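Local coordinates for methyltransferase domain-containing protein (Serratia marcescens, PDB 7CLF) that probably transfers a methyl group from S-adenosyl-L-methionine to a substrate hydroxyl in prodigiosin biosynthesis, as a dimeric O-methyltransferase, at residues D100-P105 and T123-D128; F145-G150 and S177-L182; D226-D231 and Q254-R259; L239-W244 and I272-P277. All coordinates share one frame; numbering follows the deposited sequence.

Contact 1: residues D100-P105 and T123-D128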
# COMPACT_ATOMS: atom_id res chain seq x y z
N ASP A 100 2.52 -3.56 10.06
CA ASP A 100 3.90 -3.89 9.75
C ASP A 100 4.17 -5.37 10.03
O ASP A 100 4.86 -6.04 9.26
CB ASP A 100 4.86 -3.03 10.58
CG ASP A 100 5.00 -1.57 10.06
OD1 ASP A 100 4.71 -1.30 8.87
OD2 ASP A 100 5.42 -0.72 10.88
N THR A 101 3.64 -5.89 11.14
CA THR A 101 3.93 -7.27 11.53
C THR A 101 3.13 -8.26 10.70
O THR A 101 3.69 -9.24 10.19
CB THR A 101 3.65 -7.51 13.02
OG1 THR A 101 4.47 -6.64 13.81
CG2 THR A 101 3.98 -8.95 13.40
N PHE A 102 1.83 -8.03 10.55
CA PHE A 102 0.95 -9.05 10.00
C PHE A 102 0.38 -8.70 8.62
O PHE A 102 0.54 -9.48 7.68
CB PHE A 102 -0.19 -9.34 10.97
CG PHE A 102 0.28 -9.87 12.30
CD1 PHE A 102 0.77 -11.17 12.41
CD2 PHE A 102 0.23 -9.08 13.44
CE1 PHE A 102 1.21 -11.65 13.64
CE2 PHE A 102 0.67 -9.56 14.67
CZ PHE A 102 1.16 -10.85 14.77
N LEU A 103 -0.32 -7.57 8.49
CA LEU A 103 -1.15 -7.36 7.31
C LEU A 103 -0.35 -7.03 6.05
O LEU A 103 -0.69 -7.52 4.97
CB LEU A 103 -2.18 -6.27 7.57
CG LEU A 103 -3.20 -6.58 8.67
CD1 LEU A 103 -4.35 -5.58 8.59
CD2 LEU A 103 -3.73 -8.03 8.60
N TYR A 104 0.68 -6.18 6.14
CA TYR A 104 1.42 -5.83 4.93
C TYR A 104 2.16 -7.05 4.37
O TYR A 104 2.09 -7.28 3.15
CB TYR A 104 2.35 -4.64 5.19
CG TYR A 104 3.09 -4.07 3.99
CD1 TYR A 104 4.24 -4.69 3.50
CD2 TYR A 104 2.66 -2.89 3.36
CE1 TYR A 104 4.93 -4.18 2.41
CE2 TYR A 104 3.36 -2.36 2.25
CZ TYR A 104 4.49 -3.01 1.80
OH TYR A 104 5.20 -2.54 0.72
N PRO A 105 2.86 -7.86 5.17
CA PRO A 105 3.42 -9.11 4.61
C PRO A 105 2.37 -10.01 3.98
O PRO A 105 2.59 -10.54 2.89
CB PRO A 105 4.09 -9.77 5.82
CG PRO A 105 4.40 -8.64 6.74
CD PRO A 105 3.33 -7.61 6.54
N THR A 123 2.80 -19.50 3.72
CA THR A 123 3.69 -19.01 2.67
C THR A 123 4.49 -17.79 3.15
O THR A 123 5.68 -17.68 2.86
CB THR A 123 2.88 -18.67 1.42
OG1 THR A 123 1.84 -17.76 1.75
CG2 THR A 123 2.23 -19.91 0.87
N VAL A 124 3.86 -16.89 3.89
CA VAL A 124 4.53 -15.65 4.30
C VAL A 124 5.36 -15.85 5.55
O VAL A 124 6.51 -15.41 5.63
CB VAL A 124 3.51 -14.51 4.49
CG1 VAL A 124 4.15 -13.32 5.25
CG2 VAL A 124 2.91 -14.06 3.16
N PHE A 125 4.80 -16.50 6.57
CA PHE A 125 5.49 -16.59 7.85
C PHE A 125 6.20 -17.91 8.09
O PHE A 125 7.06 -17.97 8.97
CB PHE A 125 4.49 -16.37 9.00
CG PHE A 125 3.79 -15.04 8.94
CD1 PHE A 125 4.53 -13.87 8.84
CD2 PHE A 125 2.42 -14.97 8.99
CE1 PHE A 125 3.89 -12.64 8.79
CE2 PHE A 125 1.77 -13.73 8.93
CZ PHE A 125 2.51 -12.58 8.83
N GLY A 126 5.87 -18.95 7.33
CA GLY A 126 6.34 -20.28 7.70
C GLY A 126 5.75 -20.72 9.02
O GLY A 126 6.46 -21.27 9.86
N ASP A 127 4.46 -20.44 9.23
CA ASP A 127 3.78 -20.67 10.49
C ASP A 127 2.43 -21.30 10.19
O ASP A 127 1.60 -20.68 9.50
CB ASP A 127 3.62 -19.36 11.27
CG ASP A 127 3.25 -19.56 12.74
OD1 ASP A 127 2.34 -20.36 13.05
OD2 ASP A 127 3.86 -18.89 13.60
N ASP A 128 2.21 -22.51 10.69
CA ASP A 128 0.99 -23.26 10.44
C ASP A 128 -0.08 -23.08 11.52
O ASP A 128 -1.15 -23.69 11.41
CB ASP A 128 1.32 -24.75 10.29
CG ASP A 128 2.10 -25.03 9.03
OD1 ASP A 128 1.47 -25.16 7.96
OD2 ASP A 128 3.34 -25.10 9.11

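Contact 2: residues F145-G150 and S177-L182. With SAH (S-adenosyl-L-homocysteine), chain D.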
# COMPACT_ATOMS: atom_id res chain seq x y z
N PHE A 145 -3.47 -5.17 18.73
CA PHE A 145 -4.71 -5.55 18.06
C PHE A 145 -5.93 -5.08 18.84
O PHE A 145 -6.82 -4.42 18.29
CB PHE A 145 -4.72 -7.07 17.87
CG PHE A 145 -5.89 -7.60 17.10
CD1 PHE A 145 -6.02 -7.36 15.74
CD2 PHE A 145 -6.86 -8.37 17.74
CE1 PHE A 145 -7.08 -7.87 15.03
CE2 PHE A 145 -7.93 -8.88 17.04
CZ PHE A 145 -8.04 -8.62 15.69
N GLN A 146 -5.98 -5.41 20.13
CA GLN A 146 -7.14 -5.03 20.93
C GLN A 146 -7.23 -3.52 21.12
O GLN A 146 -8.34 -2.98 21.20
CB GLN A 146 -7.09 -5.73 22.30
CG GLN A 146 -7.21 -7.26 22.28
CD GLN A 146 -8.45 -7.76 21.54
OE1 GLN A 146 -9.43 -7.04 21.38
NE2 GLN A 146 -8.41 -9.02 21.10
N GLU A 147 -6.09 -2.83 21.22
CA GLU A 147 -6.14 -1.38 21.46
C GLU A 147 -6.68 -0.65 20.24
O GLU A 147 -7.49 0.27 20.38
CB GLU A 147 -4.77 -0.83 21.83
CG GLU A 147 -4.23 -1.28 23.19
CD GLU A 147 -4.78 -0.51 24.36
OE1 GLU A 147 -4.20 -0.65 25.45
OE2 GLU A 147 -5.79 0.21 24.22
N PHE A 148 -6.25 -1.05 19.03
CA PHE A 148 -6.71 -0.32 17.86
C PHE A 148 -8.16 -0.68 17.52
O PHE A 148 -8.94 0.20 17.16
CB PHE A 148 -5.73 -0.49 16.68
CG PHE A 148 -5.98 -1.68 15.77
CD1 PHE A 148 -7.01 -1.69 14.84
CD2 PHE A 148 -5.09 -2.76 15.78
CE1 PHE A 148 -7.20 -2.78 13.99
CE2 PHE A 148 -5.27 -3.86 14.92
CZ PHE A 148 -6.33 -3.87 14.03
N LEU A 149 -8.54 -1.96 17.67
CA LEU A 149 -9.94 -2.33 17.46
C LEU A 149 -10.85 -1.59 18.44
O LEU A 149 -11.95 -1.17 18.06
CB LEU A 149 -10.13 -3.83 17.62
CG LEU A 149 -9.71 -4.76 16.49
CD1 LEU A 149 -10.07 -6.16 16.90
CD2 LEU A 149 -10.38 -4.41 15.18
N GLY A 150 -10.40 -1.44 19.69
CA GLY A 150 -11.21 -0.76 20.69
C GLY A 150 -11.58 0.66 20.30
O GLY A 150 -12.73 1.08 20.45
N SER A 177 -15.41 -10.33 23.22
CA SER A 177 -15.49 -8.91 23.55
C SER A 177 -14.21 -8.16 23.18
O SER A 177 -14.27 -6.95 22.92
CB SER A 177 -15.80 -8.76 25.04
OG SER A 177 -16.10 -7.42 25.41
N GLY A 178 -13.07 -8.84 23.16
CA GLY A 178 -11.83 -8.19 22.81
C GLY A 178 -11.25 -7.38 23.94
O GLY A 178 -10.77 -7.93 24.93
N ILE A 179 -11.30 -6.05 23.82
CA ILE A 179 -10.79 -5.18 24.87
C ILE A 179 -11.84 -4.89 25.93
O ILE A 179 -11.54 -4.23 26.92
CB ILE A 179 -10.24 -3.87 24.26
CG1 ILE A 179 -9.24 -3.22 25.22
CG2 ILE A 179 -11.39 -2.93 23.88
CD1 ILE A 179 -8.30 -2.25 24.55
N GLY A 180 -13.07 -5.38 25.75
CA GLY A 180 -14.06 -5.32 26.80
C GLY A 180 -14.72 -3.97 26.97
O GLY A 180 -15.35 -3.73 28.00
N SER A 181 -14.59 -3.08 25.98
CA SER A 181 -15.12 -1.74 26.16
C SER A 181 -16.64 -1.71 26.08
O SER A 181 -17.26 -0.75 26.56
CB SER A 181 -14.50 -0.80 25.13
OG SER A 181 -14.50 -1.41 23.86
N LEU A 182 -17.26 -2.73 25.48
CA LEU A 182 -18.72 -2.83 25.52
C LEU A 182 -19.22 -3.15 26.92
O LEU A 182 -20.03 -2.38 27.46
CB LEU A 182 -19.20 -3.86 24.50
CG LEU A 182 -20.55 -3.70 23.81
CD1 LEU A 182 -20.78 -4.91 22.87
CD2 LEU A 182 -21.68 -3.47 24.78
N SAH D . -16.04 -7.74 19.93
CA SAH D . -15.00 -6.74 19.72
CB SAH D . -13.72 -7.36 19.11
CG SAH D . -13.80 -8.09 17.77
SD SAH D . -12.20 -8.84 17.29
C SAH D . -15.55 -5.63 18.83
O SAH D . -16.73 -5.63 18.50
OXT SAH D . -14.82 -4.71 18.44
C5' SAH D . -12.81 -10.54 17.43
C4' SAH D . -12.59 -11.17 18.81
O4' SAH D . -13.11 -12.50 18.80
C3' SAH D . -11.12 -11.28 19.14
O3' SAH D . -10.85 -10.62 20.35
C2' SAH D . -10.87 -12.77 19.30
O2' SAH D . -10.01 -13.08 20.37
C1' SAH D . -12.25 -13.34 19.52
N9 SAH D . -12.34 -14.72 19.03
C8 SAH D . -11.91 -15.22 17.82
N7 SAH D . -12.19 -16.55 17.78
C5 SAH D . -12.77 -16.90 18.94
C6 SAH D . -13.24 -18.12 19.41
N6 SAH D . -13.15 -19.21 18.65
N1 SAH D . -13.81 -18.18 20.67
C2 SAH D . -13.91 -17.04 21.43
N3 SAH D . -13.43 -15.83 20.96
C4 SAH D . -12.88 -15.77 19.73
O HOH W 1 -14.12 1.09 22.43

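Contact 3: residues D226-D231 and Q254-R259. With SAH (S-adenosyl-L-homocysteine), chain D.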
# COMPACT_ATOMS: atom_id res chain seq x y z
N ASP A 226 -14.07 -21.19 23.85
CA ASP A 226 -13.93 -21.29 22.40
C ASP A 226 -15.32 -21.50 21.84
O ASP A 226 -15.95 -22.53 22.12
CB ASP A 226 -12.98 -22.43 22.02
CG ASP A 226 -12.75 -22.52 20.52
OD1 ASP A 226 -13.48 -21.88 19.73
OD2 ASP A 226 -11.83 -23.26 20.14
N VAL A 227 -15.81 -20.53 21.08
CA VAL A 227 -17.18 -20.60 20.57
C VAL A 227 -17.29 -21.59 19.41
O VAL A 227 -18.39 -22.04 19.08
CB VAL A 227 -17.66 -19.19 20.16
CG1 VAL A 227 -16.85 -18.65 18.99
CG2 VAL A 227 -19.15 -19.18 19.84
N ILE A 228 -16.16 -21.96 18.80
CA ILE A 228 -16.21 -22.92 17.71
C ILE A 228 -16.23 -24.35 18.25
O ILE A 228 -16.89 -25.22 17.68
CB ILE A 228 -15.02 -22.71 16.75
CG1 ILE A 228 -15.03 -21.30 16.18
CG2 ILE A 228 -15.07 -23.72 15.61
CD1 ILE A 228 -13.74 -20.96 15.52
N SER A 229 -15.51 -24.60 19.34
CA SER A 229 -15.45 -25.96 19.93
C SER A 229 -16.63 -26.23 20.86
O SER A 229 -16.83 -27.38 21.20
CB SER A 229 -14.16 -26.16 20.66
OG SER A 229 -14.17 -25.45 21.87
N GLY A 230 -17.37 -25.21 21.27
CA GLY A 230 -18.50 -25.42 22.19
C GLY A 230 -18.13 -25.15 23.63
O GLY A 230 -18.97 -25.26 24.50
N ASP A 231 -16.90 -24.79 23.88
CA ASP A 231 -16.52 -24.47 25.27
C ASP A 231 -17.08 -23.09 25.65
O ASP A 231 -16.40 -22.12 25.37
CB ASP A 231 -15.01 -24.53 25.41
CG ASP A 231 -14.59 -24.24 26.82
OD1 ASP A 231 -15.46 -23.99 27.62
OD2 ASP A 231 -13.42 -24.25 27.07
N GLN A 254 -19.15 -20.19 10.66
CA GLN A 254 -20.14 -19.30 11.25
C GLN A 254 -21.41 -20.04 11.64
O GLN A 254 -22.05 -19.70 12.64
CB GLN A 254 -20.47 -18.16 10.28
CG GLN A 254 -19.30 -17.22 10.01
CD GLN A 254 -19.66 -16.13 9.03
OE1 GLN A 254 -20.83 -15.78 8.89
NE2 GLN A 254 -18.67 -15.61 8.32
N LEU A 255 -21.79 -21.08 10.89
CA LEU A 255 -22.95 -21.88 11.29
C LEU A 255 -22.64 -22.70 12.54
O LEU A 255 -23.50 -22.86 13.41
CB LEU A 255 -23.39 -22.79 10.15
CG LEU A 255 -23.96 -22.02 8.97
CD1 LEU A 255 -23.92 -22.88 7.70
CD2 LEU A 255 -25.37 -21.57 9.28
N THR A 256 -21.43 -23.22 12.65
CA THR A 256 -21.02 -23.98 13.83
C THR A 256 -20.97 -23.10 15.06
O THR A 256 -21.36 -23.52 16.16
CB THR A 256 -19.65 -24.60 13.56
OG1 THR A 256 -19.75 -25.49 12.43
CG2 THR A 256 -19.13 -25.34 14.77
N ILE A 257 -20.49 -21.87 14.89
CA ILE A 257 -20.47 -20.88 15.97
C ILE A 257 -21.89 -20.54 16.40
O ILE A 257 -22.20 -20.46 17.59
CB ILE A 257 -19.71 -19.63 15.51
CG1 ILE A 257 -18.22 -19.95 15.34
CG2 ILE A 257 -19.98 -18.45 16.45
CD1 ILE A 257 -17.50 -19.05 14.35
N LEU A 258 -22.77 -20.31 15.43
CA LEU A 258 -24.12 -19.90 15.78
C LEU A 258 -24.92 -21.05 16.38
O LEU A 258 -25.81 -20.82 17.21
CB LEU A 258 -24.82 -19.34 14.54
CG LEU A 258 -24.34 -17.97 14.05
CD1 LEU A 258 -24.94 -17.65 12.69
CD2 LEU A 258 -24.69 -16.91 15.07
N ARG A 259 -24.62 -22.29 16.00
CA ARG A 259 -25.34 -23.43 16.58
C ARG A 259 -24.88 -23.70 18.00
O ARG A 259 -25.70 -24.01 18.88
CB ARG A 259 -25.16 -24.67 15.69
CG ARG A 259 -25.94 -24.63 14.38
CD ARG A 259 -25.94 -26.00 13.69
NE ARG A 259 -25.11 -26.03 12.48
CZ ARG A 259 -25.58 -26.03 11.23
NH1 ARG A 259 -26.89 -25.99 11.00
NH2 ARG A 259 -24.73 -26.05 10.21
N SAH D . -16.04 -7.74 19.93
CA SAH D . -15.00 -6.74 19.72
CB SAH D . -13.72 -7.36 19.11
CG SAH D . -13.80 -8.09 17.77
SD SAH D . -12.20 -8.84 17.29
C SAH D . -15.55 -5.63 18.83
O SAH D . -16.73 -5.63 18.50
OXT SAH D . -14.82 -4.71 18.44
C5' SAH D . -12.81 -10.54 17.43
C4' SAH D . -12.59 -11.17 18.81
O4' SAH D . -13.11 -12.50 18.80
C3' SAH D . -11.12 -11.28 19.14
O3' SAH D . -10.85 -10.62 20.35
C2' SAH D . -10.87 -12.77 19.30
O2' SAH D . -10.01 -13.08 20.37
C1' SAH D . -12.25 -13.34 19.52
N9 SAH D . -12.34 -14.72 19.03
C8 SAH D . -11.91 -15.22 17.82
N7 SAH D . -12.19 -16.55 17.78
C5 SAH D . -12.77 -16.90 18.94
C6 SAH D . -13.24 -18.12 19.41
N6 SAH D . -13.15 -19.21 18.65
N1 SAH D . -13.81 -18.18 20.67
C2 SAH D . -13.91 -17.04 21.43
N3 SAH D . -13.43 -15.83 20.96
C4 SAH D . -12.88 -15.77 19.73

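Contact 4: residues L239-W244 and I272-P277. With SAH (S-adenosyl-L-homocysteine), chain D.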
# COMPACT_ATOMS: atom_id res chain seq x y z
N LEU A 239 -29.01 -12.28 27.61
CA LEU A 239 -28.52 -11.55 26.42
C LEU A 239 -27.07 -11.95 26.11
O LEU A 239 -26.22 -11.84 26.97
CB LEU A 239 -28.70 -10.04 26.50
CG LEU A 239 -28.09 -9.32 25.29
CD1 LEU A 239 -28.73 -9.80 24.02
CD2 LEU A 239 -28.15 -7.83 25.41
N ILE A 240 -26.84 -12.40 24.90
CA ILE A 240 -25.50 -12.75 24.45
C ILE A 240 -25.22 -11.93 23.20
O ILE A 240 -26.10 -11.79 22.34
CB ILE A 240 -25.36 -14.26 24.18
CG1 ILE A 240 -25.61 -15.04 25.48
CG2 ILE A 240 -23.99 -14.61 23.63
CD1 ILE A 240 -25.76 -16.52 25.26
N HIS A 241 -24.02 -11.37 23.11
CA HIS A 241 -23.58 -10.58 21.98
C HIS A 241 -22.31 -11.18 21.41
O HIS A 241 -21.50 -11.77 22.13
CB HIS A 241 -23.32 -9.11 22.39
CG HIS A 241 -22.74 -8.24 21.32
ND1 HIS A 241 -21.44 -7.78 21.37
CD2 HIS A 241 -23.30 -7.68 20.22
CE1 HIS A 241 -21.22 -6.99 20.33
NE2 HIS A 241 -22.33 -6.91 19.62
N LEU A 242 -22.16 -11.01 20.10
CA LEU A 242 -20.98 -11.43 19.35
C LEU A 242 -20.63 -10.29 18.41
O LEU A 242 -21.33 -10.07 17.42
CB LEU A 242 -21.27 -12.73 18.59
CG LEU A 242 -20.13 -13.33 17.78
CD1 LEU A 242 -19.09 -13.88 18.74
CD2 LEU A 242 -20.68 -14.42 16.88
N GLY A 243 -19.57 -9.55 18.71
CA GLY A 243 -19.25 -8.39 17.91
C GLY A 243 -18.04 -8.53 17.01
O GLY A 243 -16.92 -8.75 17.48
N TRP A 244 -18.24 -8.39 15.73
CA TRP A 244 -17.11 -8.39 14.78
C TRP A 244 -16.27 -9.67 14.82
O TRP A 244 -15.10 -9.57 14.71
CB TRP A 244 -16.28 -7.12 14.95
CG TRP A 244 -16.33 -6.29 13.71
CD1 TRP A 244 -17.28 -6.33 12.74
CD2 TRP A 244 -15.36 -5.34 13.27
NE1 TRP A 244 -16.97 -5.47 11.72
CE2 TRP A 244 -15.79 -4.85 12.02
CE3 TRP A 244 -14.15 -4.87 13.79
CZ2 TRP A 244 -15.06 -3.91 11.30
CZ3 TRP A 244 -13.43 -3.95 13.08
CH2 TRP A 244 -13.88 -3.47 11.85
N ILE A 272 -27.47 -11.31 19.90
CA ILE A 272 -27.23 -10.21 18.96
C ILE A 272 -25.83 -10.38 18.39
O ILE A 272 -24.85 -10.45 19.15
CB ILE A 272 -27.37 -8.82 19.60
CG1 ILE A 272 -28.78 -8.63 20.17
CG2 ILE A 272 -27.05 -7.70 18.57
CD1 ILE A 272 -28.97 -7.31 20.90
N ALA A 273 -25.72 -10.44 17.07
CA ALA A 273 -24.42 -10.32 16.42
C ALA A 273 -24.35 -8.97 15.72
O ALA A 273 -25.34 -8.50 15.14
CB ALA A 273 -24.19 -11.48 15.43
N SER A 274 -23.20 -8.31 15.81
CA SER A 274 -22.97 -7.03 15.16
C SER A 274 -21.82 -7.17 14.17
O SER A 274 -20.74 -7.64 14.52
CB SER A 274 -22.69 -5.91 16.17
OG SER A 274 -21.58 -6.17 17.00
N GLU A 275 -22.08 -6.76 12.93
CA GLU A 275 -21.11 -6.88 11.86
C GLU A 275 -21.19 -5.62 11.01
O GLU A 275 -22.04 -4.75 11.23
CB GLU A 275 -21.38 -8.14 11.02
CG GLU A 275 -21.18 -9.44 11.79
CD GLU A 275 -19.73 -9.87 11.81
OE1 GLU A 275 -19.10 -9.91 10.73
OE2 GLU A 275 -19.20 -10.16 12.89
N THR A 276 -20.28 -5.51 10.04
CA THR A 276 -20.31 -4.41 9.06
C THR A 276 -20.51 -5.06 7.70
O THR A 276 -19.54 -5.35 6.99
CB THR A 276 -19.03 -3.57 9.08
OG1 THR A 276 -17.89 -4.41 8.85
CG2 THR A 276 -18.88 -2.84 10.40
N PRO A 277 -21.76 -5.31 7.31
CA PRO A 277 -22.02 -6.17 6.16
C PRO A 277 -21.83 -5.44 4.83
O PRO A 277 -21.84 -4.21 4.75
CB PRO A 277 -23.48 -6.57 6.36
CG PRO A 277 -24.08 -5.42 7.10
CD PRO A 277 -23.00 -4.84 7.95
N SAH D . -16.04 -7.74 19.93
CA SAH D . -15.00 -6.74 19.72
CB SAH D . -13.72 -7.36 19.11
CG SAH D . -13.80 -8.09 17.77
SD SAH D . -12.20 -8.84 17.29
C SAH D . -15.55 -5.63 18.83
O SAH D . -16.73 -5.63 18.50
OXT SAH D . -14.82 -4.71 18.44
C5' SAH D . -12.81 -10.54 17.43
C4' SAH D . -12.59 -11.17 18.81
O4' SAH D . -13.11 -12.50 18.80
C3' SAH D . -11.12 -11.28 19.14
O3' SAH D . -10.85 -10.62 20.35
C2' SAH D . -10.87 -12.77 19.30
O2' SAH D . -10.01 -13.08 20.37
C1' SAH D . -12.25 -13.34 19.52
N9 SAH D . -12.34 -14.72 19.03
C8 SAH D . -11.91 -15.22 17.82
N7 SAH D . -12.19 -16.55 17.78
C5 SAH D . -12.77 -16.90 18.94
C6 SAH D . -13.24 -18.12 19.41
N6 SAH D . -13.15 -19.21 18.65
N1 SAH D . -13.81 -18.18 20.67
C2 SAH D . -13.91 -17.04 21.43
N3 SAH D . -13.43 -15.83 20.96
C4 SAH D . -12.88 -15.77 19.73
O HOH W 2 -19.73 -11.26 15.11

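Contact 1: residues D100-P105 and T123-D128
The ring of F125 points its far edge at the backbone of 100-105: its CZ lies 3.8 Å from F102 O, which sits close to the ring plane, while its CE1 comes within 3.7 Å of T101 O at a slant. One face of this ring carries CG1 of its own neighbour V124. The F102 ring has T101 CG2 over the centre of one face, 3.5 Å above the plane, and meets F125 obliquely, CD1 to CZ at 4.2 Å. One turn further on, P105 CB fills the angle between V124 CG1 at 3.6 Å and F125 CE1 at 4.1 Å. With V124 CG1 anti to the backbone N (chi1 166°), that methyl is shared between proline and phenyl ring, leaving CG2 to approach P105 O at 3.5 Å. This surface contact packs the end of helix 121-125 on helix 93-107, whose Y104 stacks on Y104 of the second subunit. Helix 93-107 is kinked at P105, whose nitrogen cannot donate to the preceding turn. With F102 O near the plane of the F125 ring, at its C-H edge, a weak electrostatic attraction probably adds to what is otherwise apolar packing.

Contact 2: residues F145-G150 and S177-L182
Q146 lays its amide beside G178, with OE1 only 3.0 Å from G178 CA, and reaches past the loop with NE2 to donate a hydrogen bond to O3' of the S-adenosyl-L-homocysteine ribose (3.0 Å, 156°). A bend at chi2 (-54°) swings the amide toward the ligand. On the same side of helix 139-163, L149 CD1 approaches the ligand sulfur SD at 3.4 Å. Although Q146 OE1 also lies 3.2 Å from I179 N, the angle there is too poor for a bond. I179 packs against the same helix turn: its CD1 rests 3.4 Å from Q146 O, and its CG2 lies 3.9 Å from G150 CA. E147 crosses I179 at about a right angle, OE2 to CD1 at 3.5 Å, while its OE1 is held in a salt bridge by K210. Behind this first shell, F206 of helix 201-213 touches both Q146 and I179, and G178 N bonds to E199 OE1, another ligand-binding residue. The loop runs from S177 to G180 as a type II' turn, and G180 occupies the N-cap position of helix 181-189. This loop, with G176, G178 and G180 following strand 171-175, is the glycine-rich first motif of Rossmann-like, class I methyltransferases.

Contact 3: residues D226-D231 and Q254-R259
I257 forks at CB into two arms, one turned mainly to V227 and the other mainly to I228. CG1 lies anti to the carbonyl carbon (chi1 -69°), which leaves CG2 anti to the backbone N, touching V227 CG2 at 3.6 Å. The other arm runs toward I228: CG1 lies 3.6 Å from I228 CG1, and the terminal CD1 stays against that same carbon at 3.8 Å. One helix residue thus packs on two consecutive loop side chains, and the neighbouring T256 brings CG2 to 3.7 Å from I228 O. N260, one turn along helix 251-264, ties the loop down further by donating from ND2 to V227 O and, weakly, to I228 O. Held this way, the loop presents its polar groups to the adenine of S-adenosyl-L-homocysteine. V227 N donates to ligand N1 in a nearly straight bond (3.1 Å, 170°). The exocyclic N6 of the ligand donates to D226 OD1 at 2.9 Å. That same oxygen accepts from I228 N, two residues on, at 2.8 Å, closing an Asx turn; the donor approaches from above the carboxylate plane. S229 N adds a weak bond. An acidic side chain reading N6 beside a backbone amide reading N1 is characteristic of the adenine pocket in class I methyltransferases.

Contact 4: residues L239-W244 and I272-P277
H241 and S274 are joined side chain to side chain across two parallel strands, NE2 to OG at 2.8 Å, with the hydroxyl at the imidazole edge. Both ends of this pair have further partners: H241 ND1 bonds to D174 OD1, and S274 OG also bonds to R331 NH1. H241 lies on the sheet face it shares with I272 and S274, and its chi1 of 174°, with CG anti to the backbone N, brings the ring tip toward S274. The backbone is satisfied in alternation. I240 O accepts from I272 N at 2.8 Å, L242 N donates to I272 O, L242 O takes S274 N, and W244 N donates to S274 O (2.9 Å, 164°). G243 O instead accepts from the amino nitrogen of S-adenosyl-L-homocysteine at 2.8 Å. Beyond the last bridge, E275 OE2, 3.3 Å from W244 CA, accepts weakly from L246 N; a water also lies against it, too close for that bond to be trusted. The W244 indole has T276 OG1 in plane at its edge, 3.2 Å from NE1, and T276 CG2 nearby. Apolar contact includes L239 CD1 on I272 CD1, L242 CB near A273 CB, and I272 CG2 near H241 CD2. H241 and S274 are thus buried polar groups satisfied by each other, D174 and R331, consistent with S274 orienting the ligand-binding R331.

Overall arrangement
Contacts 2, 3 and 4 surround one S-adenosyl-L-homocysteine molecule: contact 2 meets its ribose and sulfur, contact 3 its adenine, contact 4 its amino group. Contact 4 is central, about 14 Å between centres from each of the other two, and touches both. L182 CD1 lies 3.3 Å from H241 ND1, L149 CD2 packs on W244 CZ3, and I257 CG2 reaches L242 CD2 at 4.1 Å. Helix 251-264, carrying Q254-R259, is the crossover between the two strands of contact 4, whose E275 lies beside H247, the predicted proton acceptor. Contact 1 stands apart, near the subunit interface, its nearest atoms about 6 Å from those of contact 2.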